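Local coordinates for protein transcriptional regulator, TetR family (Legionella pneumophila subsp. pneumophila str. Philadelphia 1, PDB 3ON4) that probably binds DNA as a two-chain transcriptional regulator of the TetR family, with a predicted helix-turn-helix region and an all-helical C-terminal domain, at residues 9-14 and 48-53; 89-94 and 157-162; 114-119 and 125-130. All coordinates share one frame; numbering follows the deposited sequence.

Interaction 1: residues 9-14 and 48-53; sequences SNTKER and HYHFPS
Thr11 and Lys12, in the first turn of helix 11-26, meet His50 and Phe51 at the end of helix 44-50; the backbones come closest at Lys12 and His50, whose CA atoms are 6.7 Å apart. Just ahead of that turn Asn10 is the N-cap: its OD1 accepts from Glu13 N at 2.9 Å, with an N-H...O angle of 162°, and so ties down the start of the helix that carries the contact. Thr11 comes next, its CB 4.1 Å from His50 NE2 in an oblique approach to the ring. Lys12 does most of the work. Its CB lies over one face of the imidazole, 4.3 Å from the ring centroid and 18° off its normal, a CH-pi contact; Tyr49 CD1 covers the opposite face. CG anti to the backbone N (chi1 -164°) and the extended chain beyond carry Lys12 CG and CE past Phe51 CZ, the former at 3.8 Å, the two side chains crossing at about a right angle. At the tip of the lysine a water lies in the imidazole plane, 2.9 Å from His50 ND1, and takes a weak bond from Lys12 NZ. Phe51 continues inward onto Ile15 and Leu16 of helix 11-26 and Leu57 of helix 54-77. This is consistent with the N-terminal three-helix domain, probably DNA-binding, of TetR regulators, in which the first helix packs against the end of the predicted helix-turn-helix motif.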
loop_
_atom_site.group_PDB
_atom_site.type_symbol
_atom_site.label_atom_id
_atom_site.label_comp_id
_atom_site.label_asym_id
_atom_site.label_seq_id
_atom_site.Cartn_x
_atom_site.Cartn_y
_atom_site.Cartn_z
ATOM N N SER A 9 -23.945 14.352 16.203
ATOM C CA SER A 9 -22.525 14.130 16.438
ATOM C C SER A 9 -21.915 15.378 17.068
ATOM O O SER A 9 -22.101 16.497 16.549
ATOM C CB SER A 9 -21.767 13.827 15.143
ATOM O OG SER A 9 -22.201 12.624 14.564
ATOM N N ASN A 10 -21.171 15.181 18.144
ATOM C CA ASN A 10 -20.440 16.280 18.776
ATOM C C ASN A 10 -19.218 16.696 17.939
ATOM O O ASN A 10 -18.872 16.041 16.946
ATOM C CB ASN A 10 -20.102 15.985 20.252
ATOM C CG ASN A 10 -19.098 14.840 20.459
ATOM O OD1 ASN A 10 -18.204 14.581 19.641
ATOM N ND2 ASN A 10 -19.238 14.162 21.596
ATOM N N THR A 11 -18.594 17.801 18.323
ATOM C CA THR A 11 -17.522 18.374 17.524
ATOM C C THR A 11 -16.354 17.391 17.349
ATOM O O THR A 11 -15.865 17.211 16.232
ATOM C CB THR A 11 -17.032 19.709 18.108
ATOM O OG1 THR A 11 -18.155 20.592 18.229
ATOM C CG2 THR A 11 -15.977 20.332 17.184
ATOM N N LYS A 12 -15.973 16.738 18.432
ATOM C CA LYS A 12 -14.885 15.755 18.425
ATOM C C LYS A 12 -15.160 14.629 17.430
ATOM O O LYS A 12 -14.284 14.268 16.633
ATOM C CB LYS A 12 -14.672 15.171 19.806
ATOM C CG LYS A 12 -13.358 14.439 19.985
ATOM C CD LYS A 12 -13.112 14.081 21.445
ATOM C CE LYS A 12 -11.758 13.417 21.603
ATOM N NZ LYS A 12 -11.438 13.109 23.012
ATOM N N GLU A 13 -16.371 14.088 17.485
ATOM C CA GLU A 13 -16.745 12.991 16.604
ATOM C C GLU A 13 -16.761 13.431 15.147
ATOM O O GLU A 13 -16.312 12.696 14.274
ATOM C CB GLU A 13 -18.091 12.355 16.988
ATOM C CG GLU A 13 -18.593 11.416 15.863
ATOM C CD GLU A 13 -19.542 10.332 16.320
ATOM O OE1 GLU A 13 -20.207 10.513 17.358
ATOM O OE2 GLU A 13 -19.623 9.299 15.611
ATOM N N ARG A 14 -17.254 14.630 14.866
ATOM C CA ARG A 14 -17.288 15.080 13.469
ATOM C C ARG A 14 -15.869 15.306 12.937
ATOM O O ARG A 14 -15.588 15.061 11.747
ATOM C CB ARG A 14 -18.172 16.318 13.301
ATOM C CG ARG A 14 -19.635 16.070 13.604
ATOM C CD ARG A 14 -20.562 17.057 12.888
ATOM N NE ARG A 14 -20.089 18.438 12.930
ATOM C CZ ARG A 14 -20.507 19.420 12.126
ATOM N NH1 ARG A 14 -20.005 20.632 12.278
ATOM N NH2 ARG A 14 -21.417 19.203 11.173
ATOM N N HIS A 48 -7.650 22.269 17.218
ATOM C CA HIS A 48 -6.492 22.295 18.118
ATOM C C HIS A 48 -6.919 22.094 19.566
ATOM O O HIS A 48 -6.172 21.555 20.386
ATOM C CB HIS A 48 -5.723 23.611 17.989
ATOM C CG HIS A 48 -4.981 23.755 16.696
ATOM N ND1 HIS A 48 -3.813 23.072 16.422
ATOM C CD2 HIS A 48 -5.228 24.526 15.612
ATOM C CE1 HIS A 48 -3.378 23.417 15.222
ATOM N NE2 HIS A 48 -4.222 24.292 14.706
ATOM N N TYR A 49 -8.133 22.532 19.868
ATOM C CA TYR A 49 -8.718 22.390 21.191
ATOM C C TYR A 49 -8.778 20.924 21.636
ATOM O O TYR A 49 -8.285 20.563 22.700
ATOM C CB TYR A 49 -10.123 22.986 21.168
ATOM C CG TYR A 49 -10.756 23.074 22.512
ATOM C CD1 TYR A 49 -11.441 21.993 23.041
ATOM C CD2 TYR A 49 -10.664 24.235 23.262
ATOM C CE1 TYR A 49 -12.016 22.056 24.273
ATOM C CE2 TYR A 49 -11.239 24.317 24.517
ATOM C CZ TYR A 49 -11.910 23.222 25.012
ATOM O OH TYR A 49 -12.490 23.297 26.232
ATOM N N HIS A 50 -9.385 20.089 20.807
ATOM C CA HIS A 50 -9.501 18.658 21.077
ATOM C C HIS A 50 -8.215 17.896 20.750
ATOM O O HIS A 50 -7.928 16.901 21.381
ATOM C CB HIS A 50 -10.659 18.056 20.267
ATOM C CG HIS A 50 -12.010 18.572 20.666
ATOM N ND1 HIS A 50 -12.678 18.124 21.788
ATOM C CD2 HIS A 50 -12.815 19.500 20.094
ATOM C CE1 HIS A 50 -13.836 18.752 21.885
ATOM N NE2 HIS A 50 -13.941 19.597 20.874
ATOM N N PHE A 51 -7.450 18.381 19.766
ATOM C CA PHE A 51 -6.254 17.696 19.292
ATOM C C PHE A 51 -5.139 18.716 19.147
ATOM O O PHE A 51 -4.981 19.311 18.081
ATOM C CB PHE A 51 -6.564 16.995 17.955
ATOM C CG PHE A 51 -7.757 16.096 18.025
ATOM C CD1 PHE A 51 -7.684 14.889 18.685
ATOM C CD2 PHE A 51 -8.980 16.486 17.489
ATOM C CE1 PHE A 51 -8.781 14.053 18.773
ATOM C CE2 PHE A 51 -10.082 15.649 17.581
ATOM C CZ PHE A 51 -9.972 14.427 18.225
ATOM N N PRO A 52 -4.361 18.955 20.233
ATOM C CA PRO A 52 -3.376 20.042 20.216
ATOM C C PRO A 52 -2.382 19.947 19.063
ATOM O O PRO A 52 -1.957 20.972 18.521
ATOM C CB PRO A 52 -2.677 19.917 21.580
ATOM C CG PRO A 52 -3.672 19.279 22.450
ATOM C CD PRO A 52 -4.526 18.382 21.574
ATOM N N SER A 53 -2.025 18.725 18.680
ATOM C CA SER A 53 -1.121 18.509 17.569
ATOM C C SER A 53 -1.783 17.612 16.546
ATOM O O SER A 53 -2.684 16.850 16.869
ATOM C CB SER A 53 0.180 17.884 18.068
ATOM O OG SER A 53 -0.038 16.548 18.468
HETATM O O HOH W 1 -11.662 16.301 23.771
#

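Interaction 2: residues 89-94 and 157-162; sequences QKFFDA and KQIISL
Phe91 of helix 84-98 reaches two isoleucines of helix 149-173 by the far end of its ring alone. Its chi1 of 154° swings CG roughly anti to the backbone N and carries the ring out toward the other helix. Ile160 CD1 arrives at the ring edge, near the ring plane, 4.5 Å from Phe91 CZ. Ile159 offers its gamma-branch methyl instead: CG2 stands 4.3 Å from Phe91 CE2, in an oblique approach. In Ile160 CG1 is anti to the backbone N (chi1 -169°), and chi2 of 48° turns CD1 toward the phenylalanine. Only 84 Å² is buried between the segments, which fits a contact completed by a third helix: within the all-helical C-terminal domain of this TetR-type regulator, Leu138 of helix 121-144 touches both Phe91 and Ile159. On the far side of helix 149-173, Ser161 OG donates to Lys157 O at 2.7 Å while Ser161 N reaches the same oxygen at 3.1 Å, the two donors coming from opposite faces of the carbonyl plane. Ser161 packs on Gly166 of the second subunit, and Lys157 NZ forms a salt bridge with Asp175 of that subunit.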
loop_
_atom_site.group_PDB
_atom_site.type_symbol
_atom_site.label_atom_id
_atom_site.label_comp_id
_atom_site.label_asym_id
_atom_site.label_seq_id
_atom_site.Cartn_x
_atom_site.Cartn_y
_atom_site.Cartn_z
ATOM N N GLN A 89 -14.898 -14.389 3.864
ATOM C CA GLN A 89 -15.589 -13.674 2.769
ATOM C C GLN A 89 -16.291 -12.404 3.280
ATOM O O GLN A 89 -16.226 -11.332 2.652
ATOM C CB GLN A 89 -16.590 -14.607 2.041
ATOM C CG GLN A 89 -15.922 -15.757 1.254
ATOM C CD GLN A 89 -16.901 -16.824 0.762
ATOM O OE1 GLN A 89 -17.937 -17.086 1.385
ATOM N NE2 GLN A 89 -16.555 -17.469 -0.348
ATOM N N LYS A 90 -16.943 -12.507 4.434
ATOM C CA LYS A 90 -17.660 -11.358 4.999
ATOM C C LYS A 90 -16.704 -10.300 5.542
ATOM O O LYS A 90 -17.011 -9.102 5.506
ATOM C CB LYS A 90 -18.645 -11.797 6.096
ATOM C CG LYS A 90 -19.796 -12.642 5.612
ATOM C CD LYS A 90 -20.788 -11.908 4.693
ATOM C CE LYS A 90 -21.894 -12.872 4.251
ATOM N NZ LYS A 90 -22.873 -12.323 3.247
ATOM N N PHE A 91 -15.549 -10.737 6.041
ATOM C CA PHE A 91 -14.478 -9.817 6.416
ATOM C C PHE A 91 -14.096 -8.951 5.220
ATOM O O PHE A 91 -14.027 -7.724 5.339
ATOM C CB PHE A 91 -13.267 -10.588 6.951
ATOM C CG PHE A 91 -11.963 -9.878 6.779
ATOM C CD1 PHE A 91 -11.544 -8.931 7.700
ATOM C CD2 PHE A 91 -11.141 -10.175 5.706
ATOM C CE1 PHE A 91 -10.333 -8.288 7.537
ATOM C CE2 PHE A 91 -9.930 -9.538 5.547
ATOM C CZ PHE A 91 -9.526 -8.605 6.445
ATOM N N PHE A 92 -13.874 -9.569 4.063
ATOM C CA PHE A 92 -13.538 -8.782 2.873
ATOM C C PHE A 92 -14.674 -7.834 2.473
ATOM O O PHE A 92 -14.416 -6.656 2.171
ATOM C CB PHE A 92 -13.128 -9.674 1.708
ATOM C CG PHE A 92 -12.573 -8.906 0.523
ATOM C CD1 PHE A 92 -11.643 -7.897 0.705
ATOM C CD2 PHE A 92 -12.990 -9.196 -0.763
ATOM C CE1 PHE A 92 -11.125 -7.187 -0.395
ATOM C CE2 PHE A 92 -12.484 -8.480 -1.860
ATOM C CZ PHE A 92 -11.546 -7.495 -1.663
ATOM N N ASP A 93 -15.919 -8.318 2.509
ATOM C CA ASP A 93 -17.090 -7.444 2.264
ATOM C C ASP A 93 -17.110 -6.241 3.223
ATOM O O ASP A 93 -17.364 -5.099 2.809
ATOM C CB ASP A 93 -18.416 -8.218 2.365
ATOM C CG ASP A 93 -18.629 -9.233 1.232
ATOM O OD1 ASP A 93 -17.951 -9.194 0.169
ATOM O OD2 ASP A 93 -19.537 -10.076 1.399
ATOM N N ALA A 94 -16.820 -6.482 4.500
ATOM C CA ALA A 94 -16.771 -5.396 5.494
ATOM C C ALA A 94 -15.672 -4.367 5.160
ATOM O O ALA A 94 -15.894 -3.172 5.303
ATOM C CB ALA A 94 -16.570 -5.947 6.906
ATOM N N LYS A 157 -1.618 -13.826 6.887
ATOM C CA LYS A 157 -0.738 -12.787 6.337
ATOM C C LYS A 157 -0.844 -12.638 4.818
ATOM O O LYS A 157 -0.751 -11.526 4.320
ATOM C CB LYS A 157 0.707 -13.005 6.790
ATOM C CG LYS A 157 0.847 -12.783 8.320
ATOM C CD LYS A 157 2.215 -13.032 8.848
ATOM C CE LYS A 157 2.250 -12.730 10.350
ATOM N NZ LYS A 157 3.449 -13.249 11.049
ATOM N N GLN A 158 -1.077 -13.732 4.087
ATOM C CA GLN A 158 -1.293 -13.632 2.645
ATOM C C GLN A 158 -2.582 -12.882 2.347
ATOM O O GLN A 158 -2.658 -12.028 1.440
ATOM C CB GLN A 158 -1.349 -15.021 1.995
ATOM C CG GLN A 158 -0.014 -15.694 1.793
ATOM C CD GLN A 158 -0.206 -17.082 1.201
ATOM O OE1 GLN A 158 -1.065 -17.826 1.666
ATOM N NE2 GLN A 158 0.560 -17.421 0.170
ATOM N N ILE A 159 -3.613 -13.197 3.129
ATOM C CA ILE A 159 -4.900 -12.613 2.901
ATOM C C ILE A 159 -4.834 -11.105 3.110
ATOM O O ILE A 159 -5.305 -10.358 2.259
ATOM C CB ILE A 159 -5.995 -13.205 3.807
ATOM C CG1 ILE A 159 -6.342 -14.630 3.375
ATOM C CG2 ILE A 159 -7.279 -12.344 3.742
ATOM C CD1 ILE A 159 -7.166 -15.368 4.436
ATOM N N ILE A 160 -4.261 -10.648 4.224
ATOM C CA ILE A 160 -4.243 -9.200 4.489
ATOM C C ILE A 160 -3.316 -8.491 3.506
ATOM O O ILE A 160 -3.598 -7.363 3.114
ATOM C CB ILE A 160 -3.950 -8.829 5.995
ATOM C CG1 ILE A 160 -4.201 -7.320 6.278
ATOM C CG2 ILE A 160 -2.566 -9.215 6.406
ATOM C CD1 ILE A 160 -5.539 -6.725 5.750
ATOM N N SER A 161 -2.227 -9.143 3.100
ATOM C CA SER A 161 -1.348 -8.571 2.074
ATOM C C SER A 161 -2.118 -8.377 0.769
ATOM O O SER A 161 -2.028 -7.319 0.123
ATOM C CB SER A 161 -0.133 -9.465 1.833
ATOM O OG SER A 161 0.606 -9.624 3.035
ATOM N N LEU A 162 -2.902 -9.386 0.390
ATOM C CA LEU A 162 -3.624 -9.334 -0.862
ATOM C C LEU A 162 -4.723 -8.280 -0.797
ATOM O O LEU A 162 -4.936 -7.564 -1.761
ATOM C CB LEU A 162 -4.208 -10.695 -1.202
ATOM C CG LEU A 162 -4.777 -10.956 -2.582
ATOM C CD1 LEU A 162 -3.852 -10.461 -3.726
ATOM C CD2 LEU A 162 -5.019 -12.455 -2.709
#

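Interaction 3: residues 114-119 and 125-130; sequences SDFQSL and NQAKKF. With NA (sodium ion), chain I.
The turn between helix 108-115 and helix 121-144 in the C-terminal domain, with a 3-10 segment at 116-118, brings Phe116 against Ala127 and Lys128. The Phe116 ring is met at its edge: Ala127 CB lies near the ring plane, 4.4 Å from CE1, and Lys128 CE likewise, 4.0 Å from CZ. Phe116 gets there with CG anti to its own backbone N (chi1 -162°), while the lysine's CG and CD pass the Phe116 ring and the bend at chi3 (-82°) keeps CE beside CZ; the two side chains cross at about a right angle. Leu172 and Tyr173 of the second subunit pack on Phe116 and Lys128 respectively. The turn itself is held at Asp115 O, which accepts from Ser118 N at 2.8 Å and from Ser118 OG at 2.7 Å, the hydroxyl lying in the carbonyl plane on a lone pair. In the two residues before Phe116, Ser114 OG and Asp115 OD1 each bind the sodium ion at 2.5 Å, alongside two waters; one of these also donates to Asp115 OD2 at 3.0 Å, which helps fix the carboxylate's rotation. Ser114 and Asp115 of the second subunit bind the same ion. The arrangement is that of a metal site shared across a dimer interface, each chain supplying a serine hydroxyl and a carboxylate from consecutive residues.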
loop_
_atom_site.group_PDB
_atom_site.type_symbol
_atom_site.label_atom_id
_atom_site.label_comp_id
_atom_site.label_asym_id
_atom_site.label_seq_id
_atom_site.Cartn_x
_atom_site.Cartn_y
_atom_site.Cartn_z
ATOM N N SER A 114 1.802 2.912 4.465
ATOM C CA SER A 114 2.582 3.547 3.399
ATOM C C SER A 114 3.409 4.748 3.926
ATOM O O SER A 114 4.556 4.961 3.500
ATOM C CB SER A 114 1.685 3.973 2.224
ATOM O OG SER A 114 0.916 5.146 2.514
ATOM N N ASP A 115 2.824 5.508 4.849
ATOM C CA ASP A 115 3.440 6.719 5.384
ATOM C C ASP A 115 4.339 6.456 6.599
ATOM O O ASP A 115 4.924 7.397 7.143
ATOM C CB ASP A 115 2.339 7.702 5.813
ATOM C CG ASP A 115 1.452 8.128 4.663
ATOM O OD1 ASP A 115 1.953 8.216 3.522
ATOM O OD2 ASP A 115 0.251 8.350 4.900
ATOM N N PHE A 116 4.469 5.182 6.982
ATOM C CA PHE A 116 4.993 4.762 8.307
ATOM C C PHE A 116 6.263 5.474 8.752
ATOM O O PHE A 116 6.339 5.979 9.887
ATOM C CB PHE A 116 5.184 3.247 8.290
ATOM C CG PHE A 116 5.305 2.621 9.640
ATOM C CD1 PHE A 116 4.165 2.259 10.345
ATOM C CD2 PHE A 116 6.542 2.346 10.181
ATOM C CE1 PHE A 116 4.265 1.641 11.568
ATOM C CE2 PHE A 116 6.654 1.740 11.426
ATOM C CZ PHE A 116 5.502 1.379 12.108
ATOM N N GLN A 117 7.274 5.531 7.884
ATOM C CA GLN A 117 8.554 6.113 8.276
ATOM C C GLN A 117 8.475 7.628 8.552
ATOM O O GLN A 117 9.330 8.172 9.244
ATOM C CB GLN A 117 9.619 5.826 7.237
ATOM C CG GLN A 117 9.968 4.359 7.113
ATOM C CD GLN A 117 10.517 3.802 8.421
ATOM O OE1 GLN A 117 9.765 3.412 9.293
ATOM N NE2 GLN A 117 11.824 3.756 8.541
ATOM N N SER A 118 7.435 8.290 8.047
ATOM C CA SER A 118 7.269 9.722 8.258
ATOM C C SER A 118 6.463 10.032 9.531
ATOM O O SER A 118 6.353 11.206 9.921
ATOM C CB SER A 118 6.563 10.368 7.045
ATOM O OG SER A 118 5.160 10.094 7.057
ATOM N N LEU A 119 5.903 9.001 10.161
ATOM C CA LEU A 119 4.963 9.180 11.274
ATOM C C LEU A 119 5.645 9.248 12.638
ATOM O O LEU A 119 6.659 8.612 12.864
ATOM C CB LEU A 119 3.952 8.033 11.307
ATOM C CG LEU A 119 3.115 7.754 10.058
ATOM C CD1 LEU A 119 2.312 6.450 10.217
ATOM C CD2 LEU A 119 2.187 8.930 9.765
ATOM N N ASN A 125 2.853 2.924 16.312
ATOM C CA ASN A 125 2.417 1.886 17.248
ATOM C C ASN A 125 0.899 1.586 17.143
ATOM O O ASN A 125 0.476 0.426 17.198
ATOM C CB ASN A 125 2.877 2.214 18.687
ATOM C CG ASN A 125 4.395 2.071 18.859
ATOM O OD1 ASN A 125 5.107 1.710 17.918
ATOM N ND2 ASN A 125 4.890 2.369 20.047
ATOM N N GLN A 126 0.082 2.605 16.901
ATOM C CA GLN A 126 -1.357 2.357 16.708
ATOM C C GLN A 126 -1.618 1.630 15.395
ATOM O O GLN A 126 -2.473 0.734 15.317
ATOM C CB GLN A 126 -2.163 3.653 16.737
ATOM C CG GLN A 126 -2.144 4.360 18.040
ATOM C CD GLN A 126 -2.910 3.645 19.142
ATOM O OE1 GLN A 126 -3.856 2.880 18.890
ATOM N NE2 GLN A 126 -2.493 3.883 20.374
ATOM N N ALA A 127 -0.897 2.015 14.347
ATOM C CA ALA A 127 -1.009 1.315 13.061
ATOM C C ALA A 127 -0.631 -0.162 13.170
ATOM O O ALA A 127 -1.324 -1.034 12.615
ATOM C CB ALA A 127 -0.146 2.021 11.974
ATOM N N LYS A 128 0.444 -0.467 13.898
ATOM C CA LYS A 128 0.833 -1.867 14.106
ATOM C C LYS A 128 -0.255 -2.641 14.858
ATOM O O LYS A 128 -0.522 -3.811 14.548
ATOM C CB LYS A 128 2.189 -1.968 14.822
ATOM C CG LYS A 128 3.331 -1.589 13.909
ATOM C CD LYS A 128 4.703 -1.915 14.478
ATOM C CE LYS A 128 5.188 -0.862 15.439
ATOM N NZ LYS A 128 6.423 -1.302 16.172
ATOM N N LYS A 129 -0.880 -1.977 15.829
ATOM C CA LYS A 129 -1.966 -2.568 16.602
ATOM C C LYS A 129 -3.146 -2.959 15.727
ATOM O O LYS A 129 -3.739 -4.019 15.923
ATOM C CB LYS A 129 -2.449 -1.616 17.693
ATOM C CG LYS A 129 -1.626 -1.602 18.933
ATOM C CD LYS A 129 -2.370 -0.858 20.041
ATOM C CE LYS A 129 -3.476 -1.718 20.664
ATOM N NZ LYS A 129 -4.208 -1.032 21.782
ATOM N N PHE A 130 -3.460 -2.120 14.743
ATOM C CA PHE A 130 -4.524 -2.384 13.754
ATOM C C PHE A 130 -4.267 -3.679 12.984
ATOM O O PHE A 130 -5.134 -4.566 12.923
ATOM C CB PHE A 130 -4.656 -1.198 12.793
ATOM C CG PHE A 130 -5.622 -1.406 11.639
ATOM C CD1 PHE A 130 -6.974 -1.184 11.797
ATOM C CD2 PHE A 130 -5.167 -1.828 10.395
ATOM C CE1 PHE A 130 -7.861 -1.353 10.744
ATOM C CE2 PHE A 130 -6.058 -2.021 9.330
ATOM C CZ PHE A 130 -7.404 -1.763 9.504
HETATM NA NA NA I . 1.310 7.279 1.323
HETATM O O HOH W 2 -0.852 7.805 2.180
HETATM O O HOH W 3 3.549 7.360 0.692
#

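From the N terminus, interaction 1 is the first to close: it joins the start of helix 11-26 to the end of helix 44-50 across 33 mostly helical residues, completing the probable DNA-binding end. Interaction 2 opens later, at 89-94, and closes at 157-162, linking helices 84-98 and 149-173. Interaction 3 is nested inside that loop, a short closure between helix 108-115 with its following turn and helix 121-144. Interactions 1 and 2 lie on opposite sides of the chain's centre, their own centres 32 Å apart. Interactions 2 and 3 come within about 6 Å at their nearest atoms without touching, and both meet the second subunit.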